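Local coordinates for protein pectinesterase A (Erwinia chrysanthemi, PDB 2NTP) that hydrolyses the methyl esters of pectin to release methanol and polygalacturonate, the first step in the maceration and soft-rotting of plant tissue, at residues L156-I170 / I177-V191. Residues are numbered along the deposited sequence; the frame is centred on the assembly and turned at random.
Sequences LYVSGGRSFFSDCRI and IFGDGTALFNNCDLV. With ADA (alpha-D-galactopyranuronic acid), chain C.
Tyr-157 lies on Phe-178 in an offset stack, ring centroids 4.3 Å apart and planes tilted by 22°. The two residues are paired neighbours on adjacent coils of the right-handed parallel beta-helix of pectinesterases. CB of Tyr-157, just outside the outline of the Phe-178 ring, lies 3.6 Å from its CZ and CE1. A chi1 of -167° then swings the tyrosine ring across Phe-178: CG of Tyr-157 settles 3.3 Å from CZ of Phe-178, CD1 and CE1 pass CE2, and CE2 of Phe-178 comes over the centre of the tyrosine ring. Beyond the stack, Tyr-157 OH stops 3.8 Å from O3 of a bound galacturonate, in the glycan pocket. Phe-178 itself touches Asp-154, the proton donor.

Strands 162-166 and 182-186 run parallel, their axes 4.7 Å apart, and exchange backbone hydrogen bonds. Inside the helix, Phe-165 and Phe-185 lie side by side, their planes near parallel but slid apart. The Phe-185 ring receives CD2 of Leu-156 at its edge, while CD1 of Ile-170 reaches CE2. Next to CB of Phe-165, the disulfide between Cys-168 and Cys-188 joins the coils covalently.

At the turns the links become polar: Ser-159 OG donates to the syn lone pair of Asp-180 OD1 at 2.6 Å, and Asn-187 ND2 meets Asp-167 OD1 at 2.8 Å from above the carboxylate plane. Asp-167 OD2 forms a salt bridge with Lys-145 of the preceding coil.

Stacked aromatics, a disulfide and backbone bonds thus fix one coil on the next; the stack probably limits how far the Tyr-157 ring can tilt beside the sugar, while Phe-178 borders Asp-154.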
ATOM      1  N   LEU A 156       2.007  -0.288  -1.567  1.00  5.05           N
ATOM      2  CA  LEU A 156       1.000  -0.952  -0.732  1.00  5.06           C
ATOM      3  C   LEU A 156      -0.142  -1.527  -1.565  1.00  5.30           C
ATOM      4  O   LEU A 156      -0.878  -0.783  -2.222  1.00  5.27           O
ATOM      5  CB  LEU A 156       0.446   0.014   0.316  1.00  5.57           C
ATOM      6  CG  LEU A 156      -0.693  -0.538   1.185  1.00  4.49           C
ATOM      7  CD1 LEU A 156      -0.269  -1.807   1.948  1.00  5.16           C
ATOM      8  CD2 LEU A 156      -1.197   0.539   2.153  1.00  4.85           C
ATOM      9  N   TYR A 157      -0.282  -2.849  -1.499  1.00  5.82           N
ATOM     10  CA  TYR A 157      -1.285  -3.598  -2.255  1.00  6.48           C
ATOM     11  C   TYR A 157      -2.313  -4.083  -1.238  1.00  6.92           C
ATOM     12  O   TYR A 157      -2.035  -4.992  -0.464  1.00  6.97           O
ATOM     13  CB  TYR A 157      -0.606  -4.795  -2.942  1.00  7.02           C
ATOM     14  CG  TYR A 157      -1.399  -5.533  -4.019  1.00  7.23           C
ATOM     15  CD1 TYR A 157      -2.757  -5.287  -4.239  1.00  7.96           C
ATOM     16  CD2 TYR A 157      -0.773  -6.498  -4.814  1.00  8.39           C
ATOM     17  CE1 TYR A 157      -3.470  -5.984  -5.229  1.00  8.19           C
ATOM     18  CE2 TYR A 157      -1.474  -7.199  -5.795  1.00  9.17           C
ATOM     19  CZ  TYR A 157      -2.812  -6.935  -6.002  1.00  9.15           C
ATOM     20  OH  TYR A 157      -3.495  -7.633  -6.977  1.00 10.40           O
ATOM     21  N   VAL A 158      -3.482  -3.450  -1.215  1.00  7.35           N
ATOM     22  CA  VAL A 158      -4.542  -3.829  -0.283  1.00  8.02           C
ATOM     23  C   VAL A 158      -5.708  -4.499  -1.016  1.00  8.74           C
ATOM     24  O   VAL A 158      -6.464  -3.842  -1.729  1.00  8.78           O
ATOM     25  CB  VAL A 158      -5.030  -2.624   0.581  1.00  7.85           C
ATOM     26  CG1 VAL A 158      -4.058  -2.361   1.734  1.00  8.07           C
ATOM     27  CG2 VAL A 158      -5.201  -1.365  -0.268  1.00  7.85           C
ATOM     28  N   SER A 159      -5.827  -5.815  -0.841  1.00  9.87           N
ATOM     29  CA  SER A 159      -6.900  -6.593  -1.460  1.00 11.03           C
ATOM     30  C   SER A 159      -7.795  -7.232  -0.393  1.00 11.82           C
ATOM     31  O   SER A 159      -7.502  -7.148   0.793  1.00 12.76           O
ATOM     32  CB  SER A 159      -6.294  -7.667  -2.373  1.00 11.16           C
ATOM     33  OG  SER A 159      -7.284  -8.309  -3.159  1.00 11.42           O
ATOM     34  N   GLY A 160      -8.895  -7.841  -0.823  1.00 12.33           N
ATOM     35  CA  GLY A 160      -9.777  -8.593   0.071  1.00 12.50           C
ATOM     36  C   GLY A 160     -10.548  -7.780   1.092  1.00 12.03           C
ATOM     37  O   GLY A 160     -11.392  -6.961   0.738  1.00 13.09           O
ATOM     38  N   GLY A 161     -10.259  -8.025   2.369  1.00 11.56           N
ATOM     39  CA  GLY A 161     -11.072  -7.507   3.460  1.00 10.69           C
ATOM     40  C   GLY A 161     -10.667  -6.136   3.967  1.00 10.10           C
ATOM     41  O   GLY A 161     -10.288  -5.258   3.186  1.00  9.98           O
ATOM     42  N   ARG A 162     -10.741  -5.968   5.285  1.00  9.33           N
ATOM     43  CA  ARG A 162     -10.513  -4.675   5.923  1.00  8.90           C
ATOM     44  C   ARG A 162      -9.113  -4.563   6.499  1.00  8.33           C
ATOM     45  O   ARG A 162      -8.615  -5.481   7.145  1.00  8.34           O
ATOM     46  CB  ARG A 162     -11.541  -4.427   7.031  1.00  9.23           C
ATOM     47  CG  ARG A 162     -12.965  -4.744   6.623  1.00 11.26           C
ATOM     48  CD  ARG A 162     -13.428  -6.039   7.283  1.00 16.35           C
ATOM     49  NE  ARG A 162     -14.281  -5.728   8.409  1.00 17.84           N
ATOM     50  CZ  ARG A 162     -14.745  -6.599   9.302  1.00 16.93           C
ATOM     51  NH1 ARG A 162     -14.430  -7.892   9.257  1.00 16.51           N
ATOM     52  NH2 ARG A 162     -15.528  -6.147  10.262  1.00 17.45           N
ATOM     53  N   SER A 163      -8.482  -3.423   6.250  1.00  7.69           N
ATOM     54  CA  SER A 163      -7.198  -3.109   6.860  1.00  7.25           C
ATOM     55  C   SER A 163      -7.266  -1.699   7.427  1.00  6.68           C
ATOM     56  O   SER A 163      -7.997  -0.852   6.915  1.00  6.59           O
ATOM     57  CB  SER A 163      -6.077  -3.205   5.833  1.00  7.38           C
ATOM     58  OG  SER A 163      -6.386  -2.396   4.719  1.00 10.06           O
ATOM     59  N   PHE A 164      -6.500  -1.457   8.483  1.00  6.28           N
ATOM     60  CA  PHE A 164      -6.481  -0.144   9.124  1.00  6.37           C
ATOM     61  C   PHE A 164      -5.039   0.268   9.356  1.00  6.15           C
ATOM     62  O   PHE A 164      -4.248  -0.502   9.906  1.00  6.01           O
ATOM     63  CB  PHE A 164      -7.272  -0.182  10.441  1.00  6.57           C
ATOM     64  CG  PHE A 164      -7.284   1.130  11.196  1.00  6.82           C
ATOM     65  CD1 PHE A 164      -7.699   2.310  10.584  1.00  7.80           C
ATOM     66  CD2 PHE A 164      -6.902   1.171  12.533  1.00  7.70           C
ATOM     67  CE1 PHE A 164      -7.714   3.522  11.288  1.00  8.57           C
ATOM     68  CE2 PHE A 164      -6.920   2.373  13.252  1.00  7.76           C
ATOM     69  CZ  PHE A 164      -7.324   3.549  12.627  1.00  7.97           C
ATOM     70  N   PHE A 165      -4.705   1.471   8.894  1.00  5.95           N
ATOM     71  CA  PHE A 165      -3.366   2.034   9.008  1.00  6.11           C
ATOM     72  C   PHE A 165      -3.453   3.307   9.827  1.00  6.38           C
ATOM     73  O   PHE A 165      -4.213   4.215   9.497  1.00  6.34           O
ATOM     74  CB  PHE A 165      -2.796   2.329   7.620  1.00  6.54           C
ATOM     75  CG  PHE A 165      -2.641   1.104   6.763  1.00  6.40           C
ATOM     76  CD1 PHE A 165      -3.734   0.577   6.072  1.00  7.36           C
ATOM     77  CD2 PHE A 165      -1.403   0.479   6.646  1.00  7.62           C
ATOM     78  CE1 PHE A 165      -3.597  -0.562   5.287  1.00  7.37           C
ATOM     79  CE2 PHE A 165      -1.252  -0.659   5.856  1.00  8.12           C
ATOM     80  CZ  PHE A 165      -2.353  -1.184   5.179  1.00  7.76           C
ATOM     81  N   SER A 166      -2.671   3.359  10.898  1.00  6.57           N
ATOM     82  CA  SER A 166      -2.775   4.436  11.875  1.00  7.11           C
ATOM     83  C   SER A 166      -1.390   4.958  12.229  1.00  7.03           C
ATOM     84  O   SER A 166      -0.477   4.167  12.472  1.00  7.09           O
ATOM     85  CB  SER A 166      -3.480   3.907  13.127  1.00  7.44           C
ATOM     86  OG  SER A 166      -3.458   4.846  14.190  1.00  9.03           O
ATOM     87  N   ASP A 167      -1.242   6.285  12.262  1.00  7.03           N
ATOM     88  CA  ASP A 167       0.025   6.937  12.623  1.00  7.25           C
ATOM     89  C   ASP A 167       1.153   6.402  11.749  1.00  6.74           C
ATOM     90  O   ASP A 167       2.231   6.042  12.235  1.00  7.04           O
ATOM     91  CB  ASP A 167       0.352   6.750  14.118  1.00  7.82           C
ATOM     92  CG  ASP A 167      -0.785   7.184  15.035  1.00  9.83           C
ATOM     93  OD1 ASP A 167      -1.642   7.999  14.625  1.00 12.13           O
ATOM     94  OD2 ASP A 167      -0.817   6.702  16.187  1.00 13.14           O
ATOM     95  N   CYS A 168       0.892   6.367  10.450  0.50  5.67           N
ATOM     96  CA  CYS A 168       1.743   5.647   9.530  0.50  5.03           C
ATOM     97  C   CYS A 168       2.463   6.570   8.551  0.50  4.83           C
ATOM     98  O   CYS A 168       2.102   7.737   8.400  0.50  4.27           O
ATOM     99  CB  CYS A 168       0.925   4.569   8.808  0.50  5.11           C
ATOM    100  SG  CYS A 168      -0.034   5.088   7.362  0.50  4.59           S
ATOM    101  N   ARG A 169       3.515   6.045   7.927  1.00  4.83           N
ATOM    102  CA  ARG A 169       4.154   6.712   6.796  1.00  5.45           C
ATOM    103  C   ARG A 169       4.111   5.759   5.619  1.00  5.21           C
ATOM    104  O   ARG A 169       4.430   4.580   5.759  1.00  5.03           O
ATOM    105  CB  ARG A 169       5.605   7.102   7.118  1.00  5.53           C
ATOM    106  CG  ARG A 169       6.277   8.006   6.061  1.00  6.68           C
ATOM    107  CD  ARG A 169       7.785   8.088   6.311  1.00  6.09           C
ATOM    108  NE  ARG A 169       8.500   9.026   5.432  1.00  6.92           N
ATOM    109  CZ  ARG A 169       9.116   8.698   4.295  1.00  6.73           C
ATOM    110  NH1 ARG A 169       9.093   7.446   3.839  1.00  6.24           N
ATOM    111  NH2 ARG A 169       9.744   9.639   3.592  1.00  7.43           N
ATOM    112  N   ILE A 170       3.676   6.259   4.464  1.00  5.23           N
ATOM    113  CA  ILE A 170       3.689   5.465   3.232  1.00  5.26           C
ATOM    114  C   ILE A 170       4.265   6.324   2.116  1.00  4.89           C
ATOM    115  O   ILE A 170       3.778   7.423   1.868  1.00  4.89           O
ATOM    116  CB  ILE A 170       2.275   4.954   2.837  1.00  4.99           C
ATOM    117  CG1 ILE A 170       1.629   4.176   3.997  1.00  6.32           C
ATOM    118  CG2 ILE A 170       2.360   4.090   1.569  1.00  5.62           C
ATOM    119  CD1 ILE A 170       0.160   3.791   3.788  1.00  6.37           C
ATOM    120  N   ILE A 177      -0.728   3.194  -3.268  1.00  4.41           N
ATOM    121  CA  ILE A 177      -1.752   2.481  -2.507  1.00  4.35           C
ATOM    122  C   ILE A 177      -2.752   2.019  -3.546  1.00  4.62           C
ATOM    123  O   ILE A 177      -3.389   2.842  -4.192  1.00  4.30           O
ATOM    124  CB  ILE A 177      -2.476   3.372  -1.471  1.00  4.43           C
ATOM    125  CG1 ILE A 177      -1.476   3.976  -0.477  1.00  4.47           C
ATOM    126  CG2 ILE A 177      -3.551   2.556  -0.737  1.00  4.23           C
ATOM    127  CD1 ILE A 177      -2.054   5.115   0.377  1.00  4.81           C
ATOM    128  N   PHE A 178      -2.878   0.709  -3.722  1.00  4.67           N
ATOM    129  CA  PHE A 178      -3.745   0.190  -4.788  1.00  5.18           C
ATOM    130  C   PHE A 178      -4.414  -1.116  -4.388  1.00  5.37           C
ATOM    131  O   PHE A 178      -3.937  -1.823  -3.494  1.00  5.44           O
ATOM    132  CB  PHE A 178      -2.962   0.028  -6.106  1.00  5.59           C
ATOM    133  CG  PHE A 178      -1.994  -1.132  -6.116  1.00  5.64           C
ATOM    134  CD1 PHE A 178      -0.840  -1.102  -5.335  1.00  5.65           C
ATOM    135  CD2 PHE A 178      -2.231  -2.248  -6.920  1.00  6.07           C
ATOM    136  CE1 PHE A 178       0.051  -2.173  -5.334  1.00  6.15           C
ATOM    137  CE2 PHE A 178      -1.333  -3.321  -6.942  1.00  5.76           C
ATOM    138  CZ  PHE A 178      -0.191  -3.280  -6.151  1.00  6.45           C
ATOM    139  N   GLY A 179      -5.522  -1.430  -5.055  1.00  5.40           N
ATOM    140  CA  GLY A 179      -6.219  -2.688  -4.800  1.00  6.06           C
ATOM    141  C   GLY A 179      -7.684  -2.500  -4.458  1.00  6.27           C
ATOM    142  O   GLY A 179      -8.207  -1.385  -4.488  1.00  6.24           O
ATOM    143  N   ASP A 180      -8.336  -3.614  -4.136  1.00  6.95           N
ATOM    144  CA  ASP A 180      -9.789  -3.683  -4.010  1.00  7.74           C
ATOM    145  C   ASP A 180     -10.245  -3.810  -2.560  1.00  7.72           C
ATOM    146  O   ASP A 180     -11.434  -3.971  -2.295  1.00  8.03           O
ATOM    147  CB  ASP A 180     -10.295  -4.891  -4.794  1.00  8.48           C
ATOM    148  CG  ASP A 180      -9.675  -6.185  -4.303  1.00 10.13           C
ATOM    149  OD1 ASP A 180      -8.472  -6.411  -4.563  1.00 15.06           O
ATOM    150  OD2 ASP A 180     -10.378  -6.971  -3.644  1.00 14.65           O
ATOM    151  N   GLY A 181      -9.304  -3.743  -1.626  1.00  7.56           N
ATOM    152  CA  GLY A 181      -9.627  -3.894  -0.205  1.00  7.53           C
ATOM    153  C   GLY A 181     -10.363  -2.701   0.376  1.00  7.45           C
ATOM    154  O   GLY A 181     -10.477  -1.640  -0.260  1.00  7.35           O
ATOM    155  N   THR A 182     -10.900  -2.889   1.576  1.00  7.32           N
ATOM    156  CA  THR A 182     -11.410  -1.782   2.363  1.00  7.37           C
ATOM    157  C   THR A 182     -10.249  -1.382   3.266  1.00  7.15           C
ATOM    158  O   THR A 182      -9.904  -2.103   4.200  1.00  7.36           O
ATOM    159  CB  THR A 182     -12.635  -2.195   3.202  1.00  7.31           C
ATOM    160  OG1 THR A 182     -13.698  -2.610   2.327  1.00  8.24           O
ATOM    161  CG2 THR A 182     -13.115  -1.036   4.062  1.00  7.93           C
ATOM    162  N   ALA A 183      -9.626  -0.250   2.954  1.00  6.82           N
ATOM    163  CA  ALA A 183      -8.432   0.173   3.666  1.00  6.34           C
ATOM    164  C   ALA A 183      -8.622   1.587   4.182  1.00  6.39           C
ATOM    165  O   ALA A 183      -8.834   2.524   3.404  1.00  6.21           O
ATOM    166  CB  ALA A 183      -7.202   0.087   2.755  1.00  6.48           C
ATOM    167  N   LEU A 184      -8.568   1.721   5.504  1.00  6.04           N
ATOM    168  CA  LEU A 184      -8.754   2.999   6.181  1.00  6.09           C
ATOM    169  C   LEU A 184      -7.410   3.488   6.705  1.00  6.33           C
ATOM    170  O   LEU A 184      -6.668   2.727   7.336  1.00  6.87           O
ATOM    171  CB  LEU A 184      -9.755   2.848   7.340  1.00  6.02           C
ATOM    172  CG  LEU A 184     -10.032   4.062   8.238  1.00  5.37           C
ATOM    173  CD1 LEU A 184     -10.700   5.203   7.450  1.00  6.84           C
ATOM    174  CD2 LEU A 184     -10.900   3.660   9.422  1.00  6.35           C
ATOM    175  N   PHE A 185      -7.110   4.758   6.437  1.00  6.74           N
ATOM    176  CA  PHE A 185      -5.845   5.364   6.831  1.00  6.76           C
ATOM    177  C   PHE A 185      -6.161   6.564   7.704  1.00  7.44           C
ATOM    178  O   PHE A 185      -6.910   7.455   7.287  1.00  8.19           O
ATOM    179  CB  PHE A 185      -5.050   5.812   5.593  1.00  6.86           C
ATOM    180  CG  PHE A 185      -4.768   4.700   4.619  1.00  6.05           C
ATOM    181  CD1 PHE A 185      -5.723   4.314   3.673  1.00  5.69           C
ATOM    182  CD2 PHE A 185      -3.549   4.029   4.655  1.00  6.57           C
ATOM    183  CE1 PHE A 185      -5.462   3.276   2.784  1.00  6.28           C
ATOM    184  CE2 PHE A 185      -3.280   2.994   3.769  1.00  6.56           C
ATOM    185  CZ  PHE A 185      -4.236   2.612   2.835  1.00  6.61           C
ATOM    186  N   ASN A 186      -5.614   6.583   8.915  1.00  7.61           N
ATOM    187  CA  ASN A 186      -5.813   7.720   9.809  1.00  8.08           C
ATOM    188  C   ASN A 186      -4.506   8.264  10.363  1.00  8.10           C
ATOM    189  O   ASN A 186      -3.664   7.508  10.853  1.00  7.98           O
ATOM    190  CB  ASN A 186      -6.767   7.376  10.953  1.00  8.43           C
ATOM    191  CG  ASN A 186      -7.101   8.592  11.811  1.00  9.78           C
ATOM    192  OD1 ASN A 186      -6.642   8.711  12.946  1.00 13.27           O
ATOM    193  ND2 ASN A 186      -7.857   9.520  11.248  1.00 10.34           N
ATOM    194  N   ASN A 187      -4.348   9.584  10.285  1.00  8.20           N
ATOM    195  CA  ASN A 187      -3.144  10.258  10.775  1.00  8.54           C
ATOM    196  C   ASN A 187      -1.868   9.702  10.140  1.00  8.48           C
ATOM    197  O   ASN A 187      -0.875   9.444  10.824  1.00  8.83           O
ATOM    198  CB  ASN A 187      -3.077  10.222  12.311  1.00  9.06           C
ATOM    199  CG  ASN A 187      -2.025  11.157  12.872  1.00 10.58           C
ATOM    200  OD1 ASN A 187      -1.830  12.265  12.369  1.00 13.87           O
ATOM    201  ND2 ASN A 187      -1.341  10.716  13.918  1.00 12.54           N
ATOM    202  N   CYS A 188      -1.920   9.518   8.823  1.00  8.19           N
ATOM    203  CA  CYS A 188      -0.783   9.012   8.067  1.00  8.27           C
ATOM    204  C   CYS A 188      -0.137  10.111   7.233  1.00  8.25           C
ATOM    205  O   CYS A 188      -0.814  11.054   6.799  1.00  8.19           O
ATOM    206  CB  CYS A 188      -1.224   7.866   7.156  1.00  8.30           C
ATOM    207  SG  CYS A 188      -1.556   6.309   8.013  1.00  8.81           S
ATOM    208  N   ASP A 189       1.170   9.979   7.011  1.00  7.99           N
ATOM    209  CA  ASP A 189       1.881  10.800   6.042  1.00  8.45           C
ATOM    210  C   ASP A 189       2.021  10.006   4.756  1.00  7.63           C
ATOM    211  O   ASP A 189       2.662   8.954   4.737  1.00  7.78           O
ATOM    212  CB  ASP A 189       3.266  11.183   6.557  1.00  9.01           C
ATOM    213  CG  ASP A 189       3.231  12.338   7.540  1.00 11.79           C
ATOM    214  OD1 ASP A 189       2.134  12.842   7.838  1.00 15.47           O
ATOM    215  OD2 ASP A 189       4.310  12.736   8.014  1.00 15.90           O
ATOM    216  N   LEU A 190       1.417  10.511   3.691  1.00  6.97           N
ATOM    217  CA  LEU A 190       1.517   9.875   2.382  1.00  6.48           C
ATOM    218  C   LEU A 190       2.496  10.690   1.555  1.00  6.36           C
ATOM    219  O   LEU A 190       2.226  11.850   1.223  1.00  6.28           O
ATOM    220  CB  LEU A 190       0.140   9.787   1.709  1.00  6.52           C
ATOM    221  CG  LEU A 190      -0.982   9.109   2.521  1.00  6.81           C
ATOM    222  CD1 LEU A 190      -2.261   9.022   1.699  1.00  8.25           C
ATOM    223  CD2 LEU A 190      -0.589   7.717   3.034  1.00  7.60           C
ATOM    224  N   VAL A 191       3.637  10.078   1.249  1.00  6.06           N
ATOM    225  CA  VAL A 191       4.805  10.796   0.742  1.00  6.11           C
ATOM    226  C   VAL A 191       5.041  10.519  -0.744  1.00  6.18           C
ATOM    227  O   VAL A 191       5.433   9.414  -1.121  1.00  5.76           O
ATOM    228  CB  VAL A 191       6.077  10.455   1.575  1.00  5.86           C
ATOM    229  CG1 VAL A 191       7.273  11.281   1.115  1.00  6.49           C
ATOM    230  CG2 VAL A 191       5.817  10.664   3.078  1.00  7.31           C
TER
HETATM  231  C1  ADA C   5      -2.289  -7.930 -13.007  1.00 16.32           C
HETATM  232  C2  ADA C   5      -3.613  -8.384 -12.392  1.00 16.69           C
HETATM  233  C3  ADA C   5      -3.526  -8.408 -10.864  1.00 17.80           C
HETATM  234  C4  ADA C   5      -2.309  -9.212 -10.394  1.00 18.88           C
HETATM  235  C5  ADA C   5      -1.049  -8.678 -11.076  1.00 18.26           C
HETATM  236  C6  ADA C   5       0.175  -9.464 -10.689  1.00 18.91           C
HETATM  237  O2  ADA C   5      -4.637  -7.481 -12.812  1.00 16.06           O
HETATM  238  O3  ADA C   5      -4.742  -8.925 -10.298  1.00 18.22           O
HETATM  239  O4  ADA C   5      -2.451 -10.598 -10.737  1.00 21.91           O
HETATM  240  O5  ADA C   5      -1.212  -8.728 -12.502  1.00 17.16           O
HETATM  241  O6B ADA C   5       0.355  -9.759  -9.487  1.00 17.60           O
HETATM  242  O6A ADA C   5       0.972  -9.789 -11.592  1.00 20.30           O
HETATM  243  O   HOH W   1     -13.357  -5.354   1.828  1.00 19.80           O
HETATM  244  O   HOH W   2     -12.152  -6.989  -1.848  1.00 20.32           O
HETATM  245  O   HOH W   3      -5.349   6.728  14.395  1.00 20.84           O